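Local coordinates for protein acetylglutamate kinase (Streptococcus mutans, PDB 3L86) that probably catalyses the ATP-dependent phosphorylation of N-acetyl-L-glutamate to N-acetyl-L-glutamyl 5-phosphate, a step of arginine biosynthesis, at residues I39-G44 with K60-A65; Q68-H73 with T198-A203; L209-N214 with E251-T256; A244-K249 with V264-N269. All blocks are in the same frame, centred on the assembly; numbering follows the deposited sequence.

Contact 1 of 4, residues I39-G44 with K60-A65. With ADP (adenosine-5'-diphosphate), chain B.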
# COMPACT_ATOMS: atom_id res chain seq x y z
N ILE A 39 8.46 -11.07 -0.72
CA ILE A 39 7.95 -10.05 0.22
C ILE A 39 7.30 -8.84 -0.51
O ILE A 39 7.87 -8.28 -1.48
CB ILE A 39 9.10 -9.52 1.10
CG1 ILE A 39 9.75 -10.68 1.89
CG2 ILE A 39 8.65 -8.35 2.01
CD1 ILE A 39 11.08 -10.21 2.57
N VAL A 40 6.08 -8.49 -0.09
CA VAL A 40 5.41 -7.26 -0.55
C VAL A 40 5.68 -6.12 0.47
O VAL A 40 5.47 -6.31 1.67
CB VAL A 40 3.89 -7.50 -0.78
CG1 VAL A 40 3.12 -6.17 -1.14
CG2 VAL A 40 3.70 -8.61 -1.91
N ILE A 41 6.20 -5.00 -0.02
CA ILE A 41 6.42 -3.77 0.79
C ILE A 41 5.47 -2.65 0.35
O ILE A 41 5.57 -2.15 -0.77
CB ILE A 41 7.86 -3.29 0.66
CG1 ILE A 41 8.80 -4.43 1.12
CG2 ILE A 41 8.14 -1.97 1.49
CD1 ILE A 41 10.04 -4.61 0.29
N LYS A 42 4.58 -2.24 1.25
CA LYS A 42 3.69 -1.10 1.00
C LYS A 42 4.27 0.15 1.70
O LYS A 42 4.63 0.12 2.88
CB LYS A 42 2.30 -1.45 1.54
CG LYS A 42 1.12 -0.54 1.15
CD LYS A 42 1.25 0.91 1.62
CE LYS A 42 0.98 1.17 3.09
NZ LYS A 42 0.30 2.57 3.10
N ILE A 43 4.40 1.24 0.97
CA ILE A 43 5.08 2.46 1.50
C ILE A 43 4.04 3.61 1.55
O ILE A 43 3.46 3.97 0.48
CB ILE A 43 6.38 2.83 0.62
CG1 ILE A 43 7.36 1.68 0.56
CG2 ILE A 43 7.18 4.06 1.21
CD1 ILE A 43 8.33 1.72 -0.65
N GLY A 44 3.81 4.18 2.76
CA GLY A 44 2.84 5.34 2.96
C GLY A 44 3.27 6.71 2.42
O GLY A 44 4.36 6.86 1.91
N LYS A 60 18.31 -3.38 -1.67
CA LYS A 60 19.34 -3.85 -2.63
C LYS A 60 19.88 -5.24 -2.22
O LYS A 60 20.06 -6.11 -3.06
CB LYS A 60 20.55 -2.89 -2.70
CG LYS A 60 21.41 -3.26 -3.98
CD LYS A 60 22.60 -2.39 -4.23
CE LYS A 60 23.31 -2.94 -5.52
NZ LYS A 60 24.41 -3.91 -5.07
N ASN A 61 20.17 -5.43 -0.93
CA ASN A 61 20.73 -6.73 -0.41
C ASN A 61 19.74 -7.87 -0.55
O ASN A 61 20.10 -8.98 -0.96
CB ASN A 61 21.23 -6.61 1.06
CG ASN A 61 22.36 -5.63 1.19
OD1 ASN A 61 23.02 -5.36 0.20
ND2 ASN A 61 22.64 -5.14 2.42
N TRP A 62 18.46 -7.61 -0.23
CA TRP A 62 17.45 -8.65 -0.55
C TRP A 62 17.43 -8.99 -2.05
O TRP A 62 17.29 -10.18 -2.45
CB TRP A 62 16.01 -8.26 -0.09
CG TRP A 62 15.67 -8.50 1.42
CD1 TRP A 62 16.23 -9.45 2.27
CD2 TRP A 62 14.70 -7.78 2.19
NE1 TRP A 62 15.64 -9.34 3.55
CE2 TRP A 62 14.71 -8.33 3.51
CE3 TRP A 62 13.80 -6.73 1.88
CZ2 TRP A 62 13.88 -7.84 4.52
CZ3 TRP A 62 12.98 -6.24 2.90
CH2 TRP A 62 12.99 -6.82 4.18
N GLN A 63 17.46 -7.97 -2.91
CA GLN A 63 17.38 -8.21 -4.36
C GLN A 63 18.64 -8.99 -4.81
O GLN A 63 18.55 -9.99 -5.52
CB GLN A 63 17.31 -6.87 -5.11
CG GLN A 63 17.28 -7.02 -6.68
CD GLN A 63 17.05 -5.69 -7.40
OE1 GLN A 63 17.88 -4.76 -7.34
NE2 GLN A 63 15.92 -5.58 -8.07
N ASP A 64 19.81 -8.58 -4.36
CA ASP A 64 21.07 -9.35 -4.66
C ASP A 64 21.13 -10.78 -4.11
O ASP A 64 21.96 -11.59 -4.61
CB ASP A 64 22.30 -8.58 -4.12
CG ASP A 64 22.56 -7.26 -4.87
OD1 ASP A 64 22.03 -7.04 -5.97
OD2 ASP A 64 23.32 -6.41 -4.36
N ALA A 65 20.35 -11.09 -3.04
CA ALA A 65 20.27 -12.44 -2.46
C ALA A 65 19.18 -13.26 -3.11
O ALA A 65 18.89 -14.39 -2.69
CB ALA A 65 20.05 -12.37 -0.91
PB ADP B . -0.15 6.12 5.76
O1B ADP B . -1.20 5.18 5.23
O2B ADP B . 1.18 5.46 6.14
O3B ADP B . 0.08 7.25 4.82
PA ADP B . -2.24 7.09 7.65
O1A ADP B . -2.34 8.48 8.27
O2A ADP B . -3.26 6.73 6.61
O3A ADP B . -0.70 6.80 7.12
O5' ADP B . -2.33 6.09 8.92
C5' ADP B . -1.35 6.22 9.98
C4' ADP B . -1.96 7.10 11.11
O4' ADP B . -3.05 6.47 11.83
C3' ADP B . -0.97 7.49 12.22
O3' ADP B . -0.19 8.58 11.74
C2' ADP B . -1.87 7.96 13.35
O2' ADP B . -2.10 9.35 13.15
C1' ADP B . -3.21 7.28 13.05
N9 ADP B . -3.62 6.38 14.16
C8 ADP B . -4.89 6.32 14.64
N7 ADP B . -4.97 5.38 15.62
C5 ADP B . -3.72 4.87 15.78
C6 ADP B . -3.09 3.89 16.66
N6 ADP B . -3.82 3.18 17.55
N1 ADP B . -1.76 3.63 16.50
C2 ADP B . -1.02 4.28 15.62
N3 ADP B . -1.52 5.19 14.79
C4 ADP B . -2.84 5.54 14.83
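Ile39 and Trp62 meet at about a right angle, the CD1 methyl of Ile39 lying over one face of the indole. They join the first strand and the helix of a beta-alpha-beta unit, made of strand 38-43, helix 53-64 and strand 68-73, in the amino acid kinase fold. Ile39 CD1 stands over the six-membered ring of Trp62, 4.1 Å from its centroid and only 7° off the ring normal. This is a CH-pi contact. Ile39 places CG1 beside its backbone N, anti to the carbonyl carbon (chi1 -59°), and the nearly extended chi2 carries CD1 out to the ring. Ile41, two residues along the same strand face, also turns toward the helix. Leu69 of strand 68-73 touches all three side chains. No hydrogen bond crosses between 39-44 and 60-65. On the helix, Lys60 NZ makes a salt bridge to the syn lone pair of Asp64 OD2. The strand leads on to the nucleotide: Lys42, a predicted transition-state stabiliser, and Gly44 belong to the ADP pocket. At the indole, Ile41 CD1 comes in obliquely, 4.3 Å from Trp62 CZ3.

Contact 2 of 4, residues Q68-H73 with T198-A203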
# COMPACT_ATOMS: atom_id res chain seq x y z
N GLN A 68 12.30 -12.11 -4.18
CA GLN A 68 11.42 -11.41 -5.15
C GLN A 68 10.61 -10.35 -4.41
O GLN A 68 9.91 -10.68 -3.43
CB GLN A 68 10.46 -12.42 -5.82
CG GLN A 68 11.25 -13.60 -6.53
CD GLN A 68 10.30 -14.78 -6.78
OE1 GLN A 68 9.51 -14.72 -7.71
NE2 GLN A 68 10.31 -15.79 -5.91
N LEU A 69 10.67 -9.11 -4.89
CA LEU A 69 10.12 -7.98 -4.13
C LEU A 69 9.08 -7.26 -4.99
O LEU A 69 9.31 -7.07 -6.20
CB LEU A 69 11.25 -7.02 -3.71
CG LEU A 69 11.93 -6.98 -2.33
CD1 LEU A 69 11.86 -8.20 -1.43
CD2 LEU A 69 13.34 -6.31 -2.29
N VAL A 70 7.93 -6.89 -4.39
CA VAL A 70 6.94 -6.04 -5.10
C VAL A 70 6.64 -4.87 -4.18
O VAL A 70 6.45 -5.10 -2.99
CB VAL A 70 5.61 -6.82 -5.41
CG1 VAL A 70 4.56 -5.88 -5.99
CG2 VAL A 70 5.87 -8.03 -6.41
N ILE A 71 6.66 -3.63 -4.71
CA ILE A 71 6.38 -2.41 -3.96
C ILE A 71 5.03 -1.76 -4.38
O ILE A 71 4.75 -1.57 -5.60
CB ILE A 71 7.55 -1.36 -4.06
CG1 ILE A 71 8.79 -1.81 -3.26
CG2 ILE A 71 7.10 0.12 -3.61
CD1 ILE A 71 10.06 -0.96 -3.58
N VAL A 72 4.18 -1.50 -3.39
CA VAL A 72 2.89 -0.78 -3.51
C VAL A 72 3.10 0.50 -2.66
O VAL A 72 3.86 0.47 -1.69
CB VAL A 72 1.71 -1.63 -2.95
CG1 VAL A 72 0.37 -0.81 -2.84
CG2 VAL A 72 1.57 -2.99 -3.79
N HIS A 73 2.51 1.62 -3.10
CA HIS A 73 2.59 2.88 -2.41
C HIS A 73 1.26 3.69 -2.52
O HIS A 73 0.47 3.54 -3.54
CB HIS A 73 3.78 3.72 -2.91
CG HIS A 73 3.56 4.39 -4.24
ND1 HIS A 73 2.87 5.59 -4.37
CD2 HIS A 73 4.00 4.06 -5.48
CE1 HIS A 73 2.87 5.95 -5.65
NE2 HIS A 73 3.57 5.05 -6.34
N THR A 198 -3.05 -5.72 0.45
CA THR A 198 -3.69 -7.05 0.79
C THR A 198 -3.92 -7.91 -0.47
O THR A 198 -3.60 -9.08 -0.50
CB THR A 198 -5.12 -6.95 1.51
OG1 THR A 198 -5.06 -6.07 2.64
CG2 THR A 198 -5.56 -8.32 2.00
N ALA A 199 -4.51 -7.33 -1.49
CA ALA A 199 -4.83 -8.07 -2.71
C ALA A 199 -3.58 -8.61 -3.41
O ALA A 199 -3.52 -9.78 -3.87
CB ALA A 199 -5.63 -7.12 -3.64
N VAL A 200 -2.55 -7.76 -3.47
CA VAL A 200 -1.31 -8.14 -4.08
C VAL A 200 -0.61 -9.26 -3.29
O VAL A 200 -0.19 -10.30 -3.91
CB VAL A 200 -0.37 -6.93 -4.22
CG1 VAL A 200 0.99 -7.35 -4.73
CG2 VAL A 200 -1.07 -5.83 -5.14
N ALA A 201 -0.47 -9.06 -1.97
CA ALA A 201 0.18 -10.09 -1.08
C ALA A 201 -0.54 -11.47 -1.16
O ALA A 201 0.09 -12.56 -1.22
CB ALA A 201 0.21 -9.56 0.41
N VAL A 202 -1.88 -11.42 -1.12
CA VAL A 202 -2.69 -12.63 -1.19
C VAL A 202 -2.58 -13.30 -2.58
O VAL A 202 -2.30 -14.51 -2.67
CB VAL A 202 -4.17 -12.39 -0.77
CG1 VAL A 202 -5.00 -13.71 -0.96
CG2 VAL A 202 -4.20 -11.86 0.64
N ALA A 203 -2.74 -12.52 -3.67
CA ALA A 203 -2.56 -13.09 -5.04
C ALA A 203 -1.21 -13.80 -5.26
O ALA A 203 -1.15 -14.80 -5.97
CB ALA A 203 -2.74 -11.98 -6.15
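Val200 meets both Val70 and Val72, and the whole contact is made by these three side chains. All of the touching is apolar. Val70 and Val72 are alternate residues of strand 68-73, so both send their side chains to the same face of the sheet. Val200 of helix 193-203 uses a different methyl for each. Its CG1 lies 4.1 Å from Val70 CG1. Its CG2 lies 4.1 Å from Val72 CG2. In Val200, CG1 is anti to the backbone N (chi1 174°) and CG2 is anti to the carbonyl carbon. This spreads the two methyls along the strand direction. Val72 and Val200 lie alongside each other and run opposite ways, while Val70 meets the helix residue at a slant. Ile71, between the two strand valines, points away and packs on Leu123 of helix 101-125.

Hydrogen bonding stays within each element or goes to its other neighbours. The strand pairs in parallel with 38-43 through Val70, which bonds to Ile39 and Ile41. In the helix, Thr198 OG1 is hydrogen-bonded to Asp194 O one turn back.

Val72 is also close to Lys42, a predicted transition-state stabiliser. Helices on both faces of a central, largely parallel sheet give the alpha/beta/alpha sandwich of the amino acid kinase family.

Contact 3 of 4, residues L209-N214 with E251-T256. With ADP (adenosine-5'-diphosphate), chain B.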
# COMPACT_ATOMS: atom_id res chain seq x y z
N LEU A 209 4.03 -9.39 4.42
CA LEU A 209 3.66 -8.00 4.00
C LEU A 209 4.14 -6.96 5.07
O LEU A 209 3.90 -7.13 6.30
CB LEU A 209 2.13 -7.92 3.83
CG LEU A 209 1.46 -6.52 3.71
CD1 LEU A 209 1.93 -5.81 2.40
CD2 LEU A 209 -0.10 -6.64 3.70
N ILE A 210 4.82 -5.90 4.62
CA ILE A 210 5.26 -4.81 5.50
C ILE A 210 4.40 -3.61 5.15
O ILE A 210 4.35 -3.17 3.99
CB ILE A 210 6.81 -4.54 5.30
CG1 ILE A 210 7.60 -5.83 5.62
CG2 ILE A 210 7.28 -3.39 6.17
CD1 ILE A 210 9.15 -5.81 5.29
N LEU A 211 3.66 -3.09 6.13
CA LEU A 211 2.90 -1.87 5.94
C LEU A 211 3.68 -0.70 6.60
O LEU A 211 3.54 -0.41 7.82
CB LEU A 211 1.46 -2.01 6.56
CG LEU A 211 0.55 -3.09 5.90
CD1 LEU A 211 -0.66 -3.46 6.77
CD2 LEU A 211 0.06 -2.72 4.49
N MET A 212 4.51 -0.03 5.80
CA MET A 212 5.45 0.95 6.35
C MET A 212 4.80 2.34 6.35
O MET A 212 4.20 2.74 5.33
CB MET A 212 6.75 0.97 5.50
CG MET A 212 8.01 1.30 6.34
SD MET A 212 9.61 1.25 5.43
CE MET A 212 9.41 2.75 4.50
N THR A 213 4.88 3.03 7.48
CA THR A 213 4.07 4.20 7.72
C THR A 213 4.89 5.19 8.58
O THR A 213 6.16 5.07 8.66
CB THR A 213 2.71 3.81 8.41
OG1 THR A 213 1.94 4.99 8.69
CG2 THR A 213 2.89 2.99 9.70
N ASN A 214 4.23 6.17 9.20
CA ASN A 214 4.97 7.21 9.91
C ASN A 214 4.70 7.21 11.44
O ASN A 214 4.73 8.27 12.12
CB ASN A 214 4.78 8.59 9.23
CG ASN A 214 3.38 9.13 9.37
OD1 ASN A 214 2.42 8.36 9.52
ND2 ASN A 214 3.25 10.47 9.44
N GLU A 251 -7.14 -3.48 9.37
CA GLU A 251 -8.06 -4.43 8.68
C GLU A 251 -7.37 -5.18 7.53
O GLU A 251 -7.56 -6.42 7.35
CB GLU A 251 -9.31 -3.72 8.13
CG GLU A 251 -10.32 -3.29 9.24
CD GLU A 251 -11.48 -2.46 8.74
OE1 GLU A 251 -11.42 -1.87 7.65
OE2 GLU A 251 -12.49 -2.39 9.45
N SER A 252 -6.59 -4.46 6.72
CA SER A 252 -5.77 -5.12 5.66
C SER A 252 -4.79 -6.16 6.27
O SER A 252 -4.68 -7.32 5.79
CB SER A 252 -5.06 -4.04 4.83
OG SER A 252 -6.06 -3.23 4.18
N ALA A 253 -4.12 -5.80 7.37
CA ALA A 253 -3.23 -6.75 8.04
C ALA A 253 -3.97 -8.06 8.44
O ALA A 253 -3.47 -9.16 8.20
CB ALA A 253 -2.57 -6.11 9.31
N ALA A 254 -5.16 -7.92 9.04
CA ALA A 254 -5.93 -9.08 9.48
C ALA A 254 -6.42 -9.98 8.34
O ALA A 254 -6.38 -11.21 8.46
CB ALA A 254 -7.14 -8.62 10.35
N LYS A 255 -6.90 -9.38 7.25
CA LYS A 255 -7.40 -10.06 6.04
C LYS A 255 -6.26 -10.85 5.32
O LYS A 255 -6.48 -11.97 4.81
CB LYS A 255 -8.04 -9.00 5.14
CG LYS A 255 -8.47 -9.40 3.76
CD LYS A 255 -9.62 -8.52 3.28
CE LYS A 255 -9.67 -8.45 1.75
NZ LYS A 255 -11.06 -8.09 1.22
N THR A 256 -5.04 -10.29 5.36
CA THR A 256 -3.80 -10.89 4.80
C THR A 256 -3.36 -12.18 5.51
O THR A 256 -3.17 -13.21 4.84
CB THR A 256 -2.63 -9.80 4.77
OG1 THR A 256 -3.08 -8.72 3.95
CG2 THR A 256 -1.27 -10.30 4.16
PB ADP B . -0.15 6.12 5.76
O1B ADP B . -1.20 5.18 5.23
O2B ADP B . 1.18 5.46 6.14
O3B ADP B . 0.08 7.25 4.82
PA ADP B . -2.24 7.09 7.65
O1A ADP B . -2.34 8.48 8.27
O2A ADP B . -3.26 6.73 6.61
O3A ADP B . -0.70 6.80 7.12
O5' ADP B . -2.33 6.09 8.92
C5' ADP B . -1.35 6.22 9.98
C4' ADP B . -1.96 7.10 11.11
O4' ADP B . -3.05 6.47 11.83
C3' ADP B . -0.97 7.49 12.22
O3' ADP B . -0.19 8.58 11.74
C2' ADP B . -1.87 7.96 13.35
O2' ADP B . -2.10 9.35 13.15
C1' ADP B . -3.21 7.28 13.05
N9 ADP B . -3.62 6.38 14.16
C8 ADP B . -4.89 6.32 14.64
N7 ADP B . -4.97 5.38 15.62
C5 ADP B . -3.72 4.87 15.78
C6 ADP B . -3.09 3.89 16.66
N6 ADP B . -3.82 3.18 17.55
N1 ADP B . -1.76 3.63 16.50
C2 ADP B . -1.02 4.28 15.62
N3 ADP B . -1.52 5.19 14.79
C4 ADP B . -2.84 5.54 14.83
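Leu209 has the largest buried area here and lays its CD2 methyl across Thr256. CD2 of Leu209 rests 3.6 Å from Thr256 OG1 and 3.9 Å from Thr256 CG2, so one methyl spans both branches of the threonine. CG of Leu209 is anti to the backbone N (chi1 166°), which places CD2 against Thr256. The Thr256 hydroxyl is not left without a partner in this apolar setting. Thr256 OG1 donates to Ser252 O one turn back, at 2.8 Å, from above the carbonyl plane. The same oxygen also accepts from Thr256 N, and weakly from Thr198 OG1.

Leu211 is the second strand residue in the contact. Its CD1 meets Ala253 CB at 4.1 Å. The two leucines alternate along strand 208-212 of the central sheet and face helix 246-258, which packs across this side of the amino acid kinase fold. Val264 of the neighbouring strand 263-267 touches Leu211, Ala253 and Thr256. No hydrogen bond joins 209-214 to 251-256.

Past the strand end the chain reaches ADP. Thr213 OG1 donates to the beta-phosphate oxygen O2B of ADP at 2.7 Å. A weak bond runs from ADP O3' to Asn214 OD1 at 3.4 Å.

Contact 4 of 4, residues A244-K249 with V264-N269. With ADP (adenosine-5'-diphosphate), chain B.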
# COMPACT_ATOMS: atom_id res chain seq x y z
N ALA A 244 -9.03 6.64 12.41
CA ALA A 244 -8.51 7.26 11.16
C ALA A 244 -7.79 6.26 10.18
O ALA A 244 -8.23 5.10 10.02
CB ALA A 244 -7.57 8.53 11.48
N GLY A 245 -6.69 6.69 9.54
CA GLY A 245 -5.99 5.80 8.59
C GLY A 245 -5.48 4.48 9.14
O GLY A 245 -5.12 3.59 8.35
N MET A 246 -5.41 4.34 10.47
CA MET A 246 -4.90 3.07 11.04
C MET A 246 -6.00 2.00 11.04
O MET A 246 -5.69 0.84 11.23
CB MET A 246 -4.26 3.22 12.43
CG MET A 246 -3.67 1.91 13.08
SD MET A 246 -2.23 1.18 12.21
CE MET A 246 -0.98 2.41 12.66
N ILE A 247 -7.24 2.43 10.79
CA ILE A 247 -8.37 1.54 10.54
C ILE A 247 -8.22 0.69 9.24
O ILE A 247 -8.14 -0.52 9.32
CB ILE A 247 -9.74 2.31 10.51
CG1 ILE A 247 -9.95 3.01 11.87
CG2 ILE A 247 -10.89 1.34 10.23
CD1 ILE A 247 -11.42 3.11 12.25
N PRO A 248 -8.20 1.31 8.08
CA PRO A 248 -7.90 0.44 6.89
C PRO A 248 -6.56 -0.30 7.00
O PRO A 248 -6.47 -1.46 6.56
CB PRO A 248 -7.96 1.43 5.71
CG PRO A 248 -7.80 2.83 6.38
CD PRO A 248 -8.33 2.74 7.74
N LYS A 249 -5.52 0.30 7.61
CA LYS A 249 -4.21 -0.43 7.80
C LYS A 249 -4.31 -1.75 8.58
O LYS A 249 -3.81 -2.80 8.14
CB LYS A 249 -3.11 0.51 8.41
CG LYS A 249 -1.64 0.16 8.08
CD LYS A 249 -0.63 1.28 8.59
CE LYS A 249 -1.11 2.63 8.05
NZ LYS A 249 -0.91 2.62 6.49
N VAL A 264 2.38 -10.13 9.04
CA VAL A 264 2.33 -8.72 8.63
C VAL A 264 3.07 -7.81 9.68
O VAL A 264 2.92 -8.00 10.89
CB VAL A 264 0.85 -8.24 8.45
CG1 VAL A 264 0.79 -6.74 8.04
CG2 VAL A 264 0.13 -9.06 7.41
N LEU A 265 3.89 -6.85 9.23
CA LEU A 265 4.54 -5.86 10.11
C LEU A 265 3.99 -4.45 9.86
O LEU A 265 3.92 -4.00 8.72
CB LEU A 265 6.04 -5.89 9.87
CG LEU A 265 6.92 -4.89 10.65
CD1 LEU A 265 6.91 -5.32 12.16
CD2 LEU A 265 8.35 -4.91 10.10
N ILE A 266 3.53 -3.78 10.92
CA ILE A 266 3.19 -2.36 10.92
C ILE A 266 4.25 -1.55 11.76
O ILE A 266 4.44 -1.82 12.97
CB ILE A 266 1.74 -2.14 11.47
CG1 ILE A 266 0.72 -2.79 10.51
CG2 ILE A 266 1.40 -0.62 11.67
CD1 ILE A 266 -0.73 -2.78 11.02
N GLY A 267 4.93 -0.59 11.12
CA GLY A 267 5.97 0.28 11.80
C GLY A 267 6.60 1.28 10.80
O GLY A 267 6.13 1.47 9.67
N ASP A 268 7.66 1.96 11.22
CA ASP A 268 8.25 3.01 10.39
C ASP A 268 9.51 2.53 9.64
O ASP A 268 10.26 3.34 9.09
CB ASP A 268 8.54 4.29 11.22
CG ASP A 268 9.79 4.20 12.13
OD1 ASP A 268 10.41 3.13 12.21
OD2 ASP A 268 10.18 5.23 12.79
N ASN A 269 9.74 1.22 9.63
CA ASN A 269 10.95 0.65 8.97
C ASN A 269 10.67 -0.78 8.49
O ASN A 269 9.58 -1.31 8.70
CB ASN A 269 12.20 0.68 9.89
CG ASN A 269 12.08 -0.24 11.14
OD1 ASN A 269 12.55 -1.40 11.15
ND2 ASN A 269 11.48 0.31 12.22
PB ADP B . -0.15 6.12 5.76
O1B ADP B . -1.20 5.18 5.23
O2B ADP B . 1.18 5.46 6.14
O3B ADP B . 0.08 7.25 4.82
PA ADP B . -2.24 7.09 7.65
O1A ADP B . -2.34 8.48 8.27
O2A ADP B . -3.26 6.73 6.61
O3A ADP B . -0.70 6.80 7.12
O5' ADP B . -2.33 6.09 8.92
C5' ADP B . -1.35 6.22 9.98
C4' ADP B . -1.96 7.10 11.11
O4' ADP B . -3.05 6.47 11.83
C3' ADP B . -0.97 7.49 12.22
O3' ADP B . -0.19 8.58 11.74
C2' ADP B . -1.87 7.96 13.35
O2' ADP B . -2.10 9.35 13.15
C1' ADP B . -3.21 7.28 13.05
N9 ADP B . -3.62 6.38 14.16
C8 ADP B . -4.89 6.32 14.64
N7 ADP B . -4.97 5.38 15.62
C5 ADP B . -3.72 4.87 15.78
C6 ADP B . -3.09 3.89 16.66
N6 ADP B . -3.82 3.18 17.55
N1 ADP B . -1.76 3.63 16.50
C2 ADP B . -1.02 4.28 15.62
N3 ADP B . -1.52 5.19 14.79
C4 ADP B . -2.84 5.54 14.83
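Ile266 carries this contact, with its CG2 methyl against both Met246 and Lys249. Val264 comes earlier on the same strand face and packs further along helix 246-258, on Val257. Leu265 binds through its backbone to Leu209 and Leu211, which holds the strand beside 208-212. At Ile266, CG2, anti to the backbone N, reaches the helix side chains. Ile266 CG2 lies 4.0 Å from Met246 CE and 4.1 Å from Met246 SD. It also lies 4.1 Å from Lys249 CD, so it backs the aliphatic part of the lysine.

Residues 245-249 and the loop after strand 208-212 line part of the nucleotide site of the amino acid kinase fold. The Met246 chain is bent at chi2 and chi3 and lies against one face of the adenine near its rim, with CE 3.5 Å from ADP C2. Lys249, a predicted transition-state stabiliser, bends at its far end to bring NZ to ADP O1B, a hydrogen bond of 2.9 Å. The same NZ makes a salt bridge to Asp194. Gly245 CA lies 3.5 Å from ADP O2A.

Gly267 ends the strand and bonds through its backbone to Thr213. Asp268 follows, in a salt bridge with Lys216. Asn269 ND2 donates to Asp268 OD1 at 3.0 Å, almost straight at 176° and in its own amide plane.

In the fold
All four contacts are buried and join strands of one central sheet to helices. Contact 1 lies farthest out, its centre about 13 Å from the chain centre, and is the one with an aromatic side chain. Contacts 2 and 3 lie nearer, each about 8 Å away. Contact 2 is purely aliphatic, whereas contact 3 adds a threonine hydroxyl. Contacts 3 and 4 share helix 246-258 and use neighbouring strands, with centres about 5 Å apart. Contact 2 meets contact 3 where Thr198 packs on Ser252 and Thr256. Contacts 1, 3 and 4 reach ADP. In contact 4 the helix residues that pack, Met246 and Lys249, also touch the nucleotide. Lys42 and Lys249 bring contacts 1 and 4 together beside its beta-phosphate.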